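Local coordinates for Two-component system sensor histidine kinase (Bacteroides thetaiotaomicron, PDB 3OTT), which probably senses saccharides through its extracellular beta-propeller region and passes the signal on by histidine phosphorylation to control transcription, at residues L370-I375 with A389-I394; T418-Y423 with T436-I441; G440-D445 with Y457-N462; V465-S470 with R501-T506. All coordinates share one frame; numbering follows the deposited sequence.

Contact 1 (L370-I375 with A389-I394); sequences LSHNRI and ATDGSI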
loop_
_atom_site.group_PDB
_atom_site.type_symbol
_atom_site.label_atom_id
_atom_site.label_comp_id
_atom_site.label_asym_id
_atom_site.label_seq_id
_atom_site.Cartn_x
_atom_site.Cartn_y
_atom_site.Cartn_z
ATOM N N LEU B 370 -10.495 -10.702 15.229
ATOM C CA LEU B 370 -10.553 -12.143 15.334
ATOM C C LEU B 370 -9.837 -12.587 16.591
ATOM O O LEU B 370 -8.875 -11.942 16.999
ATOM C CB LEU B 370 -9.857 -12.797 14.172
ATOM C CG LEU B 370 -10.694 -13.319 13.024
ATOM C CD1 LEU B 370 -9.835 -14.255 12.144
ATOM C CD2 LEU B 370 -11.902 -13.998 13.536
ATOM N N SER B 371 -10.292 -13.675 17.192
ATOM C CA SER B 371 -9.643 -14.235 18.373
ATOM C C SER B 371 -8.150 -14.555 18.116
ATOM O O SER B 371 -7.387 -14.509 19.064
ATOM C CB SER B 371 -10.366 -15.504 18.906
ATOM O OG SER B 371 -10.558 -16.445 17.823
ATOM N N HIS B 372 -7.763 -14.842 16.856
ATOM C CA HIS B 372 -6.393 -15.278 16.452
ATOM C C HIS B 372 -6.268 -15.129 14.949
ATOM O O HIS B 372 -7.233 -15.371 14.213
ATOM C CB HIS B 372 -6.126 -16.760 16.782
ATOM C CG HIS B 372 -4.683 -17.100 17.005
ATOM N ND1 HIS B 372 -3.764 -17.231 15.980
ATOM C CD2 HIS B 372 -3.995 -17.341 18.141
ATOM C CE1 HIS B 372 -2.573 -17.516 16.478
ATOM N NE2 HIS B 372 -2.681 -17.590 17.786
ATOM N N ASN B 373 -5.069 -14.768 14.482
ATOM C CA ASN B 373 -4.832 -14.603 13.055
ATOM C C ASN B 373 -4.707 -15.897 12.238
ATOM O O ASN B 373 -4.977 -15.907 11.011
ATOM C CB ASN B 373 -3.574 -13.746 12.857
ATOM C CG ASN B 373 -3.865 -12.277 13.047
ATOM O OD1 ASN B 373 -5.014 -11.860 12.989
ATOM N ND2 ASN B 373 -2.858 -11.507 13.293
ATOM N N ARG B 374 -4.278 -16.962 12.883
ATOM C CA ARG B 374 -3.924 -18.171 12.161
ATOM C C ARG B 374 -5.191 -19.014 11.907
ATOM O O ARG B 374 -5.761 -19.593 12.815
ATOM C CB ARG B 374 -2.828 -18.938 12.914
ATOM C CG ARG B 374 -2.205 -20.112 12.172
ATOM C CD ARG B 374 -0.773 -20.481 12.679
ATOM N NE ARG B 374 0.215 -19.428 12.506
ATOM C CZ ARG B 374 0.901 -19.184 11.389
ATOM N NH1 ARG B 374 0.764 -19.947 10.268
ATOM N NH2 ARG B 374 1.755 -18.181 11.390
ATOM N N ILE B 375 -5.642 -19.007 10.662
ATOM C CA ILE B 375 -6.856 -19.656 10.224
ATOM C C ILE B 375 -6.408 -21.022 9.753
ATOM O O ILE B 375 -5.371 -21.138 9.044
ATOM C CB ILE B 375 -7.437 -18.928 8.981
ATOM C CG1 ILE B 375 -7.625 -17.409 9.248
ATOM C CG2 ILE B 375 -8.765 -19.590 8.582
ATOM C CD1 ILE B 375 -8.352 -17.138 10.497
ATOM N N ALA B 389 -12.021 -22.554 11.932
ATOM C CA ALA B 389 -11.197 -23.105 12.971
ATOM C C ALA B 389 -9.917 -22.301 12.961
ATOM O O ALA B 389 -9.349 -22.010 11.862
ATOM C CB ALA B 389 -10.912 -24.633 12.721
ATOM N N THR B 390 -9.470 -21.936 14.168
ATOM C CA THR B 390 -8.275 -21.110 14.337
ATOM C C THR B 390 -7.459 -21.534 15.566
ATOM O O THR B 390 -7.925 -22.392 16.337
ATOM C CB THR B 390 -8.616 -19.585 14.529
ATOM O OG1 THR B 390 -8.976 -19.328 15.882
ATOM C CG2 THR B 390 -9.676 -19.040 13.547
ATOM N N ASP B 391 -6.284 -20.902 15.782
ATOM C CA ASP B 391 -5.446 -21.158 16.956
ATOM C C ASP B 391 -5.948 -20.389 18.154
ATOM O O ASP B 391 -5.337 -20.467 19.224
ATOM C CB ASP B 391 -3.933 -20.812 16.719
ATOM C CG ASP B 391 -3.175 -21.913 15.958
ATOM O OD1 ASP B 391 -3.781 -22.983 15.658
ATOM O OD2 ASP B 391 -1.997 -21.694 15.597
ATOM N N GLY B 392 -7.072 -19.676 17.975
ATOM C CA GLY B 392 -7.865 -19.094 19.054
ATOM C C GLY B 392 -9.301 -19.679 19.064
ATOM O O GLY B 392 -10.293 -18.931 19.119
ATOM N N SER B 393 -9.393 -21.008 19.015
ATOM C CA SER B 393 -10.642 -21.769 19.097
ATOM C C SER B 393 -11.518 -21.549 17.847
ATOM O O SER B 393 -11.022 -21.062 16.827
ATOM C CB SER B 393 -11.393 -21.497 20.427
ATOM O OG SER B 393 -12.521 -22.378 20.593
ATOM N N ILE B 394 -12.795 -21.943 17.920
ATOM C CA ILE B 394 -13.688 -21.894 16.802
ATOM C C ILE B 394 -14.574 -20.652 16.844
ATOM O O ILE B 394 -14.920 -20.152 17.899
ATOM C CB ILE B 394 -14.543 -23.172 16.712
ATOM C CG1 ILE B 394 -15.371 -23.426 17.981
ATOM C CG2 ILE B 394 -13.658 -24.350 16.539
ATOM C CD1 ILE B 394 -16.630 -24.302 17.684
#
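Ser371 OG gives its proton to Gly392 O at 2.8 Å and is also held by Asn395 ND2, so this hydroxyl ties the loop 370-375 to the turn at 391-392. The turn is braced by Thr390 OG1, which accepts from Gly392 N at 2.9 Å, an ST turn, and donates to Ser393 O. A side chain on Gly392 would collide with His372 CB, which lies 3.3 Å from Gly392 N. The imidazole of His372 carries Asp391 CB over the centre of one face, 3.5 Å from the ring centroid, a CH-pi contact. In the ring plane, ND1 accepts from Arg374 N, while NE2 bonds Tyr75 OH of the second subunit. Asp391 N closes onto Arg374 O at 3.3 Å, next to the antiparallel non-hydrogen-bonded pair of Ile375 and Thr390 in a propeller blade. The Arg374 chain runs beside Asp391, Arg374 CD lying 3.4 Å from Asp391 OD2. Their charged ends stay short of a salt bridge: Asp391 OD2 pairs with Arg376, whereas the guanidinium reaches Asp72, Asp113 and Gln129 of the second subunit. ND1 as acceptor is consistent with a neutral His372 protonated on NE2; loop 370-375 would then present His372 and Arg374 as donors to that subunit.

Contact 2 (T418-Y423 with T436-I441); sequences TNWTYY and TCLGGI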
loop_
_atom_site.group_PDB
_atom_site.type_symbol
_atom_site.label_atom_id
_atom_site.label_comp_id
_atom_site.label_asym_id
_atom_site.label_seq_id
_atom_site.Cartn_x
_atom_site.Cartn_y
_atom_site.Cartn_z
ATOM N N THR B 418 -10.393 -26.513 23.245
ATOM C CA THR B 418 -10.503 -26.309 21.821
ATOM C C THR B 418 -9.673 -25.105 21.296
ATOM O O THR B 418 -9.831 -24.669 20.164
ATOM C CB THR B 418 -12.025 -26.196 21.560
ATOM O OG1 THR B 418 -12.339 -26.644 20.269
ATOM C CG2 THR B 418 -12.515 -24.824 21.742
ATOM N N ASN B 419 -8.765 -24.577 22.114
ATOM C CA ASN B 419 -7.918 -23.419 21.742
ATOM C C ASN B 419 -7.245 -23.521 20.385
ATOM O O ASN B 419 -7.270 -22.573 19.609
ATOM C CB ASN B 419 -6.802 -23.206 22.780
ATOM C CG ASN B 419 -7.315 -22.584 24.060
ATOM O OD1 ASN B 419 -8.472 -22.100 24.139
ATOM N ND2 ASN B 419 -6.456 -22.595 25.102
ATOM N N TRP B 420 -6.636 -24.683 20.126
ATOM C CA TRP B 420 -5.999 -24.963 18.851
ATOM C C TRP B 420 -6.847 -25.888 17.991
ATOM O O TRP B 420 -6.678 -27.080 18.036
ATOM C CB TRP B 420 -4.594 -25.560 19.084
ATOM C CG TRP B 420 -3.652 -24.599 19.810
ATOM C CD1 TRP B 420 -3.834 -23.238 20.002
ATOM C CD2 TRP B 420 -2.387 -24.921 20.407
ATOM N NE1 TRP B 420 -2.755 -22.717 20.663
ATOM C CE2 TRP B 420 -1.847 -23.715 20.916
ATOM C CE3 TRP B 420 -1.640 -26.110 20.536
ATOM C CZ2 TRP B 420 -0.595 -23.661 21.577
ATOM C CZ3 TRP B 420 -0.382 -26.062 21.187
ATOM C CH2 TRP B 420 0.121 -24.835 21.701
ATOM N N THR B 421 -7.731 -25.325 17.191
ATOM C CA THR B 421 -8.650 -26.071 16.331
ATOM C C THR B 421 -8.179 -26.186 14.897
ATOM O O THR B 421 -7.825 -25.170 14.302
ATOM C CB THR B 421 -10.085 -25.428 16.383
ATOM O OG1 THR B 421 -10.585 -25.631 17.717
ATOM C CG2 THR B 421 -11.059 -26.197 15.409
ATOM N N TYR B 422 -8.160 -27.414 14.345
ATOM C CA TYR B 422 -7.600 -27.671 13.003
ATOM C C TYR B 422 -8.653 -27.930 11.969
ATOM O O TYR B 422 -8.389 -27.634 10.812
ATOM C CB TYR B 422 -6.593 -28.869 12.953
ATOM C CG TYR B 422 -5.222 -28.428 13.440
ATOM C CD1 TYR B 422 -5.061 -27.919 14.740
ATOM C CD2 TYR B 422 -4.105 -28.441 12.584
ATOM C CE1 TYR B 422 -3.802 -27.460 15.204
ATOM C CE2 TYR B 422 -2.831 -27.973 13.051
ATOM C CZ TYR B 422 -2.706 -27.493 14.352
ATOM O OH TYR B 422 -1.494 -27.052 14.824
ATOM N N TYR B 423 -9.810 -28.481 12.370
ATOM C CA TYR B 423 -10.818 -28.904 11.404
ATOM C C TYR B 423 -12.163 -29.029 12.096
ATOM O O TYR B 423 -12.258 -29.351 13.311
ATOM C CB TYR B 423 -10.428 -30.264 10.772
ATOM C CG TYR B 423 -10.625 -30.407 9.286
ATOM C CD1 TYR B 423 -9.813 -29.698 8.381
ATOM C CD2 TYR B 423 -11.597 -31.257 8.768
ATOM C CE1 TYR B 423 -9.969 -29.821 6.995
ATOM C CE2 TYR B 423 -11.770 -31.373 7.382
ATOM C CZ TYR B 423 -10.935 -30.660 6.518
ATOM O OH TYR B 423 -11.111 -30.763 5.156
ATOM N N THR B 436 -8.685 -31.052 17.147
ATOM C CA THR B 436 -7.790 -30.174 17.854
ATOM C C THR B 436 -6.292 -30.665 17.831
ATOM O O THR B 436 -6.000 -31.821 17.588
ATOM C CB THR B 436 -8.350 -30.145 19.290
ATOM O OG1 THR B 436 -9.540 -29.325 19.289
ATOM C CG2 THR B 436 -7.443 -29.569 20.212
ATOM N N CYS B 437 -5.354 -29.781 18.135
ATOM C CA CYS B 437 -4.046 -30.204 18.557
ATOM C C CYS B 437 -4.132 -30.280 20.099
ATOM O O CYS B 437 -4.699 -29.373 20.746
ATOM C CB CYS B 437 -3.000 -29.171 18.097
ATOM S SG CYS B 437 -1.304 -29.345 18.769
ATOM N N LEU B 438 -3.663 -31.365 20.688
ATOM C CA LEU B 438 -3.619 -31.536 22.165
ATOM C C LEU B 438 -4.914 -31.950 22.872
ATOM O O LEU B 438 -4.850 -32.567 23.935
ATOM C CB LEU B 438 -3.024 -30.330 22.918
ATOM C CG LEU B 438 -1.527 -29.974 22.829
ATOM C CD1 LEU B 438 -1.368 -28.667 23.672
ATOM C CD2 LEU B 438 -0.594 -31.061 23.361
ATOM N N GLY B 439 -6.082 -31.652 22.299
ATOM C CA GLY B 439 -7.321 -32.093 22.940
ATOM C C GLY B 439 -8.083 -33.199 22.228
ATOM O O GLY B 439 -9.246 -33.446 22.514
ATOM N N GLY B 440 -7.469 -33.883 21.284
ATOM C CA GLY B 440 -8.240 -34.874 20.540
ATOM C C GLY B 440 -9.394 -34.306 19.715
ATOM O O GLY B 440 -9.273 -33.233 19.130
ATOM N N ILE B 441 -10.495 -35.070 19.625
ATOM C CA ILE B 441 -11.701 -34.636 18.906
ATOM C C ILE B 441 -12.893 -34.373 19.868
ATOM O O ILE B 441 -13.167 -35.123 20.811
ATOM C CB ILE B 441 -12.135 -35.702 17.849
ATOM C CG1 ILE B 441 -11.031 -35.920 16.785
ATOM C CG2 ILE B 441 -13.479 -35.326 17.188
ATOM C CD1 ILE B 441 -11.113 -37.362 16.128
#
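With SG anti to its backbone N (chi1 170°), Cys437 meets the indole of Trp420, whose CG is set anti to the carbonyl carbon (chi1 -62°). The sulfur sits at the rim of the six-membered ring near its plane, 3.7 Å from CE3, a Cys sulfur-aromatic contact at the edge. Leu438 lies alongside the indole and points the same way, its CD1 3.7 Å from Trp420 CZ3. On the backbone, Cys437 N donates to Trp420 O at 3.0 Å, with an N-H...O angle of 159°, the donor approaching nearly in line with the carbonyl. Next to this bond Thr421 and Thr436 form an antiparallel non-hydrogen-bonded pair. They join the first two strands, 421-426 and 431-436, of a four-stranded propeller blade, and a classic beta bulge follows at once where Tyr422 and Tyr423 both face Ser435. Tyr422 swings its ring back to Cys437, bringing CE1 within 3.5 Å of Cys437 CB. An alanine in place of Tyr422 would probably open a gap beside Cys437 CB where the phenol ring now lies, leaving Trp420 as the aromatic neighbour of that cysteine. Arg131 of the second subunit packs on Trp420 and Cys437. Thr421 OG1 donates to Thr418 O at 2.7 Å. Thr436 OG1, buried here, has no polar partner in the model; the nearby hydroxyl oxygens of Thr418 and Thr421 stay at 4.0 Å and 4.1 Å from it.

Contact 3 (G440-D445 with Y457-N462); sequences GIFVVD and YIAEQN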
loop_
_atom_site.group_PDB
_atom_site.type_symbol
_atom_site.label_atom_id
_atom_site.label_comp_id
_atom_site.label_asym_id
_atom_site.label_seq_id
_atom_site.Cartn_x
_atom_site.Cartn_y
_atom_site.Cartn_z
ATOM N N GLY B 440 -7.469 -33.883 21.284
ATOM C CA GLY B 440 -8.240 -34.874 20.540
ATOM C C GLY B 440 -9.394 -34.306 19.715
ATOM O O GLY B 440 -9.273 -33.233 19.130
ATOM N N ILE B 441 -10.495 -35.070 19.625
ATOM C CA ILE B 441 -11.701 -34.636 18.906
ATOM C C ILE B 441 -12.893 -34.373 19.868
ATOM O O ILE B 441 -13.167 -35.123 20.811
ATOM C CB ILE B 441 -12.135 -35.702 17.849
ATOM C CG1 ILE B 441 -11.031 -35.920 16.785
ATOM C CG2 ILE B 441 -13.479 -35.326 17.188
ATOM C CD1 ILE B 441 -11.113 -37.362 16.128
ATOM N N PHE B 442 -13.592 -33.288 19.629
ATOM C CA PHE B 442 -14.777 -32.948 20.424
ATOM C C PHE B 442 -16.006 -33.071 19.521
ATOM O O PHE B 442 -15.972 -32.664 18.326
ATOM C CB PHE B 442 -14.696 -31.486 20.915
ATOM C CG PHE B 442 -13.524 -31.221 21.817
ATOM C CD1 PHE B 442 -12.238 -30.973 21.307
ATOM C CD2 PHE B 442 -13.701 -31.197 23.190
ATOM C CE1 PHE B 442 -11.129 -30.718 22.197
ATOM C CE2 PHE B 442 -12.595 -30.983 24.071
ATOM C CZ PHE B 442 -11.335 -30.732 23.564
ATOM N N VAL B 443 -17.079 -33.624 20.085
ATOM C CA VAL B 443 -18.355 -33.723 19.410
ATOM C C VAL B 443 -19.350 -32.943 20.247
ATOM O O VAL B 443 -19.543 -33.283 21.425
ATOM C CB VAL B 443 -18.802 -35.156 19.273
ATOM C CG1 VAL B 443 -20.138 -35.207 18.557
ATOM C CG2 VAL B 443 -17.711 -36.016 18.545
ATOM N N VAL B 444 -19.905 -31.870 19.670
ATOM C CA VAL B 444 -20.703 -30.880 20.387
ATOM C C VAL B 444 -22.085 -30.684 19.745
ATOM O O VAL B 444 -22.231 -30.643 18.505
ATOM C CB VAL B 444 -19.982 -29.512 20.360
ATOM C CG1 VAL B 444 -20.915 -28.355 20.721
ATOM C CG2 VAL B 444 -18.730 -29.497 21.303
ATOM N N ASP B 445 -23.101 -30.566 20.574
ATOM C CA ASP B 445 -24.425 -30.285 20.080
ATOM C C ASP B 445 -24.496 -28.849 19.499
ATOM O O ASP B 445 -24.380 -27.876 20.227
ATOM C CB ASP B 445 -25.461 -30.511 21.174
ATOM C CG ASP B 445 -26.920 -30.327 20.651
ATOM O OD1 ASP B 445 -27.269 -29.219 20.173
ATOM O OD2 ASP B 445 -27.712 -31.287 20.730
ATOM N N TYR B 457 -18.252 -23.894 27.139
ATOM C CA TYR B 457 -19.172 -24.977 26.832
ATOM C C TYR B 457 -18.602 -26.381 27.143
ATOM O O TYR B 457 -17.475 -26.711 26.720
ATOM C CB TYR B 457 -19.562 -24.911 25.370
ATOM C CG TYR B 457 -20.723 -25.809 25.093
ATOM C CD1 TYR B 457 -22.027 -25.404 25.451
ATOM C CD2 TYR B 457 -20.549 -27.083 24.538
ATOM C CE1 TYR B 457 -23.092 -26.213 25.227
ATOM C CE2 TYR B 457 -21.636 -27.908 24.324
ATOM C CZ TYR B 457 -22.908 -27.450 24.668
ATOM O OH TYR B 457 -24.037 -28.232 24.499
ATOM N N ILE B 458 -19.380 -27.221 27.828
ATOM C CA ILE B 458 -18.937 -28.593 28.046
ATOM C C ILE B 458 -19.439 -29.589 26.966
ATOM O O ILE B 458 -20.651 -29.829 26.817
ATOM C CB ILE B 458 -19.307 -29.148 29.452
ATOM C CG1 ILE B 458 -19.106 -28.105 30.579
ATOM C CG2 ILE B 458 -18.600 -30.488 29.692
ATOM C CD1 ILE B 458 -17.657 -27.784 31.001
ATOM N N ALA B 459 -18.494 -30.178 26.251
ATOM C CA ALA B 459 -18.757 -30.997 25.083
ATOM C C ALA B 459 -19.441 -32.254 25.494
ATOM O O ALA B 459 -19.028 -32.860 26.455
ATOM C CB ALA B 459 -17.455 -31.381 24.400
ATOM N N GLU B 460 -20.417 -32.696 24.709
ATOM C CA GLU B 460 -21.112 -33.955 24.988
ATOM C C GLU B 460 -20.124 -35.154 24.948
ATOM O O GLU B 460 -20.232 -36.079 25.736
ATOM C CB GLU B 460 -22.273 -34.168 23.980
ATOM C CG GLU B 460 -23.578 -33.336 24.270
ATOM C CD GLU B 460 -23.478 -31.817 23.994
ATOM O OE1 GLU B 460 -22.521 -31.306 23.394
ATOM O OE2 GLU B 460 -24.379 -31.079 24.406
ATOM N N GLN B 461 -19.180 -35.129 24.007
ATOM C CA GLN B 461 -18.291 -36.272 23.789
ATOM C C GLN B 461 -16.922 -35.765 23.476
ATOM O O GLN B 461 -16.759 -34.677 22.876
ATOM C CB GLN B 461 -18.750 -37.163 22.604
ATOM C CG GLN B 461 -20.132 -37.869 22.770
ATOM C CD GLN B 461 -20.517 -38.844 21.584
ATOM O OE1 GLN B 461 -20.218 -38.586 20.419
ATOM N NE2 GLN B 461 -21.172 -39.951 21.912
ATOM N N ASN B 462 -15.930 -36.602 23.774
ATOM C CA ASN B 462 -14.525 -36.293 23.403
ATOM C C ASN B 462 -13.891 -37.593 23.018
ATOM O O ASN B 462 -14.175 -38.628 23.599
ATOM C CB ASN B 462 -13.809 -35.516 24.552
ATOM C CG ASN B 462 -12.263 -35.344 24.335
ATOM O OD1 ASN B 462 -11.448 -35.996 25.042
ATOM N ND2 ASN B 462 -11.861 -34.466 23.391
#
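Glu460 OE1 takes the backbone N-H of Asp445 at 3.0 Å in a nearly straight bond (167°), met from above the carboxylate plane. Its other oxygen, OE2, uses the syn lone pair to accept from Tyr457 OH at 2.9 Å, so both carboxylate oxygens are held. Strands 441-445 and 457-463 are the third and fourth of a four-stranded antiparallel propeller blade, and Val443 and Gln461 form a hydrogen-bonded pair between them: Val443 N to Gln461 O is 3.0 Å at 177°, and Gln461 N to Val443 O is 3.2 Å. Strand 457-463 is broken at Ala459 and Glu460, and the bend in Glu460 at chi2 (72°) helps turn its carboxylate to the end of the other strand. There Asp445 begins helix 446-451 as its N-cap, OD1 accepting from Lys448 N. Lys448 also packs on Glu460. On the face of Val443, the Gln461 side chain lies alongside it. Val444 spreads its methyls over two partners, CG1 3.7 Å from Tyr457 CE2 and CG2 3.8 Å from Ala459 CB. That alanine methyl touches the edge of the Phe442 ring, 3.9 Å from CD2. One face of the same ring carries the amide nitrogen of Asn462: ND2, hydrogen-bonded to Gly439 O, stands 3.6 Å above the ring centre.

Contact 4 (V465-S470 with R501-T506); sequences VHNGLS and RTREVT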
loop_
_atom_site.group_PDB
_atom_site.type_symbol
_atom_site.label_atom_id
_atom_site.label_comp_id
_atom_site.label_asym_id
_atom_site.label_seq_id
_atom_site.Cartn_x
_atom_site.Cartn_y
_atom_site.Cartn_z
ATOM N N VAL B 465 -6.652 -40.314 23.362
ATOM C CA VAL B 465 -5.802 -41.491 23.580
ATOM C C VAL B 465 -6.410 -42.478 24.597
ATOM O O VAL B 465 -6.099 -43.658 24.524
ATOM C CB VAL B 465 -4.303 -41.105 23.915
ATOM C CG1 VAL B 465 -3.449 -42.332 24.071
ATOM C CG2 VAL B 465 -3.700 -40.409 22.795
ATOM N N HIS B 466 -7.270 -42.015 25.515
ATOM C CA HIS B 466 -7.914 -42.900 26.507
ATOM C C HIS B 466 -9.125 -43.723 26.013
ATOM O O HIS B 466 -9.439 -44.766 26.575
ATOM C CB HIS B 466 -8.309 -42.121 27.784
ATOM C CG HIS B 466 -7.152 -41.409 28.426
ATOM N ND1 HIS B 466 -7.101 -40.035 28.554
ATOM C CD2 HIS B 466 -5.973 -41.879 28.908
ATOM C CE1 HIS B 466 -5.956 -39.691 29.119
ATOM N NE2 HIS B 466 -5.249 -40.790 29.335
ATOM N N ASN B 467 -9.796 -43.279 24.963
ATOM C CA ASN B 467 -10.920 -44.076 24.466
ATOM C C ASN B 467 -10.809 -44.496 22.964
ATOM O O ASN B 467 -11.819 -44.619 22.283
ATOM C CB ASN B 467 -12.283 -43.396 24.823
ATOM C CG ASN B 467 -12.459 -42.062 24.123
ATOM O OD1 ASN B 467 -11.653 -41.702 23.274
ATOM N ND2 ASN B 467 -13.509 -41.317 24.477
ATOM N N GLY B 468 -9.583 -44.739 22.484
ATOM C CA GLY B 468 -9.344 -45.423 21.203
ATOM C C GLY B 468 -8.492 -44.661 20.193
ATOM O O GLY B 468 -7.938 -45.270 19.309
ATOM N N LEU B 469 -8.372 -43.346 20.294
ATOM C CA LEU B 469 -7.483 -42.645 19.328
ATOM C C LEU B 469 -6.021 -43.024 19.453
ATOM O O LEU B 469 -5.569 -43.429 20.505
ATOM C CB LEU B 469 -7.577 -41.133 19.407
ATOM C CG LEU B 469 -8.814 -40.454 18.897
ATOM C CD1 LEU B 469 -8.550 -38.981 18.986
ATOM C CD2 LEU B 469 -9.036 -40.907 17.479
ATOM N N SER B 470 -5.327 -42.902 18.335
ATOM C CA SER B 470 -3.898 -43.201 18.193
ATOM C C SER B 470 -2.990 -42.108 18.697
ATOM O O SER B 470 -1.773 -42.309 18.718
ATOM C CB SER B 470 -3.579 -43.408 16.695
ATOM O OG SER B 470 -4.261 -44.585 16.186
ATOM N N ARG B 501 -21.585 -44.362 16.195
ATOM C CA ARG B 501 -22.738 -44.973 16.856
ATOM C C ARG B 501 -22.317 -45.907 17.979
ATOM O O ARG B 501 -22.906 -45.870 19.042
ATOM C CB ARG B 501 -23.633 -45.697 15.834
ATOM C CG ARG B 501 -24.422 -44.707 14.889
ATOM C CD ARG B 501 -24.916 -45.362 13.557
ATOM N NE ARG B 501 -23.955 -46.322 12.974
ATOM C CZ ARG B 501 -22.960 -46.011 12.147
ATOM N NH1 ARG B 501 -22.757 -44.750 11.758
ATOM N NH2 ARG B 501 -22.172 -46.975 11.697
ATOM N N THR B 502 -21.290 -46.728 17.756
ATOM C CA THR B 502 -20.750 -47.624 18.795
ATOM C C THR B 502 -19.552 -46.975 19.521
ATOM O O THR B 502 -19.172 -47.389 20.607
ATOM C CB THR B 502 -20.260 -48.953 18.166
ATOM O OG1 THR B 502 -19.377 -48.643 17.088
ATOM C CG2 THR B 502 -21.433 -49.817 17.606
ATOM N N ARG B 503 -18.936 -45.981 18.886
ATOM C CA ARG B 503 -17.818 -45.256 19.432
ATOM C C ARG B 503 -16.539 -46.072 19.283
ATOM O O ARG B 503 -15.511 -45.727 19.880
ATOM C CB ARG B 503 -18.046 -44.877 20.899
ATOM C CG ARG B 503 -19.269 -43.981 21.117
ATOM C CD ARG B 503 -19.078 -43.148 22.371
ATOM N NE ARG B 503 -18.041 -42.137 22.137
ATOM C CZ ARG B 503 -17.392 -41.444 23.085
ATOM N NH1 ARG B 503 -17.645 -41.646 24.384
ATOM N NH2 ARG B 503 -16.472 -40.545 22.711
ATOM N N GLU B 504 -16.621 -47.158 18.523
ATOM C CA GLU B 504 -15.452 -47.954 18.229
ATOM C C GLU B 504 -14.481 -47.173 17.315
ATOM O O GLU B 504 -14.908 -46.518 16.322
ATOM C CB GLU B 504 -15.876 -49.255 17.541
ATOM C CG GLU B 504 -14.717 -50.259 17.458
ATOM C CD GLU B 504 -14.975 -51.468 16.533
ATOM O OE1 GLU B 504 -16.103 -52.050 16.541
ATOM O OE2 GLU B 504 -14.014 -51.840 15.814
ATOM N N VAL B 505 -13.196 -47.278 17.640
ATOM C CA VAL B 505 -12.095 -46.691 16.883
ATOM C C VAL B 505 -11.161 -47.764 16.342
ATOM O O VAL B 505 -10.594 -48.544 17.107
ATOM C CB VAL B 505 -11.263 -45.735 17.750
ATOM C CG1 VAL B 505 -10.293 -44.916 16.870
ATOM C CG2 VAL B 505 -12.206 -44.795 18.567
ATOM N N THR B 506 -10.958 -47.779 15.027
ATOM C CA THR B 506 -10.055 -48.752 14.445
ATOM C C THR B 506 -8.888 -48.041 13.686
ATOM O O THR B 506 -9.120 -47.053 12.992
ATOM C CB THR B 506 -10.797 -49.657 13.469
ATOM O OG1 THR B 506 -12.026 -50.094 14.058
ATOM C CG2 THR B 506 -9.930 -50.907 13.151
#
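Gly468 and Val505 bring their CA atoms to 5.3 Å without a hydrogen bond between the segments, Gly468 holding backbone angles (phi 124°) at which a side chain would jam against the preceding carbonyl. A CB there would also run into Val505 CG2. The valine carries the contact with both methyls. CG1, anti to the backbone N, rests 3.4 Å from Gly468 O, and CG2 lies 3.7 Å from Asn467 O. Leu469 adds a looser touch, CD2 to Val505 CG1 at 4.2 Å. An alanine in place of Val505 would probably leave a gap beside Gly468 and take from Leu469 its apolar partner on this strand. At the other end the Asn467 amide and the Arg503 guanidinium stand almost perpendicular, their planes 84° apart, with ND2 and NH2 3.5 Å from each other. Both are donors, and they are drawn together by a shared acceptor, Asn462 O. Asn467 OD1 accepts from Ser464 N, while Arg503 also makes a cation-pi contact with Tyr463. Arg503 and Glu504 form a G1 bulge opposite Asn499, where strand 504-508 begins beside 495-499. Thus the loop running from strand 457-463 to strand 474-479 leans on 504-508, the last strand of the next four-stranded sheet.

Overall arrangement
The four contacts follow one another along the chain through three consecutive blades of the second of two seven-bladed propellers. Contact 1 lies in one blade, contacts 2 and 3 in the next, and contact 4 joins the loop leaving that blade to the outer strand of the third. Centres of contacts 1 and 2, and of 2 and 3, are about 11 Å apart, those of 3 and 4 about 14 Å, and those of 1 and 4 about 27 Å. Backbone bonds from Thr390 and Ser393 link contact 1 to contact 2; contacts 2 and 3 share Gly440 and Ile441, and Asn462 links 3 to 4. Contacts 1 and 2 also meet the second subunit, placing this flank of the sensor domain in the dimer interface.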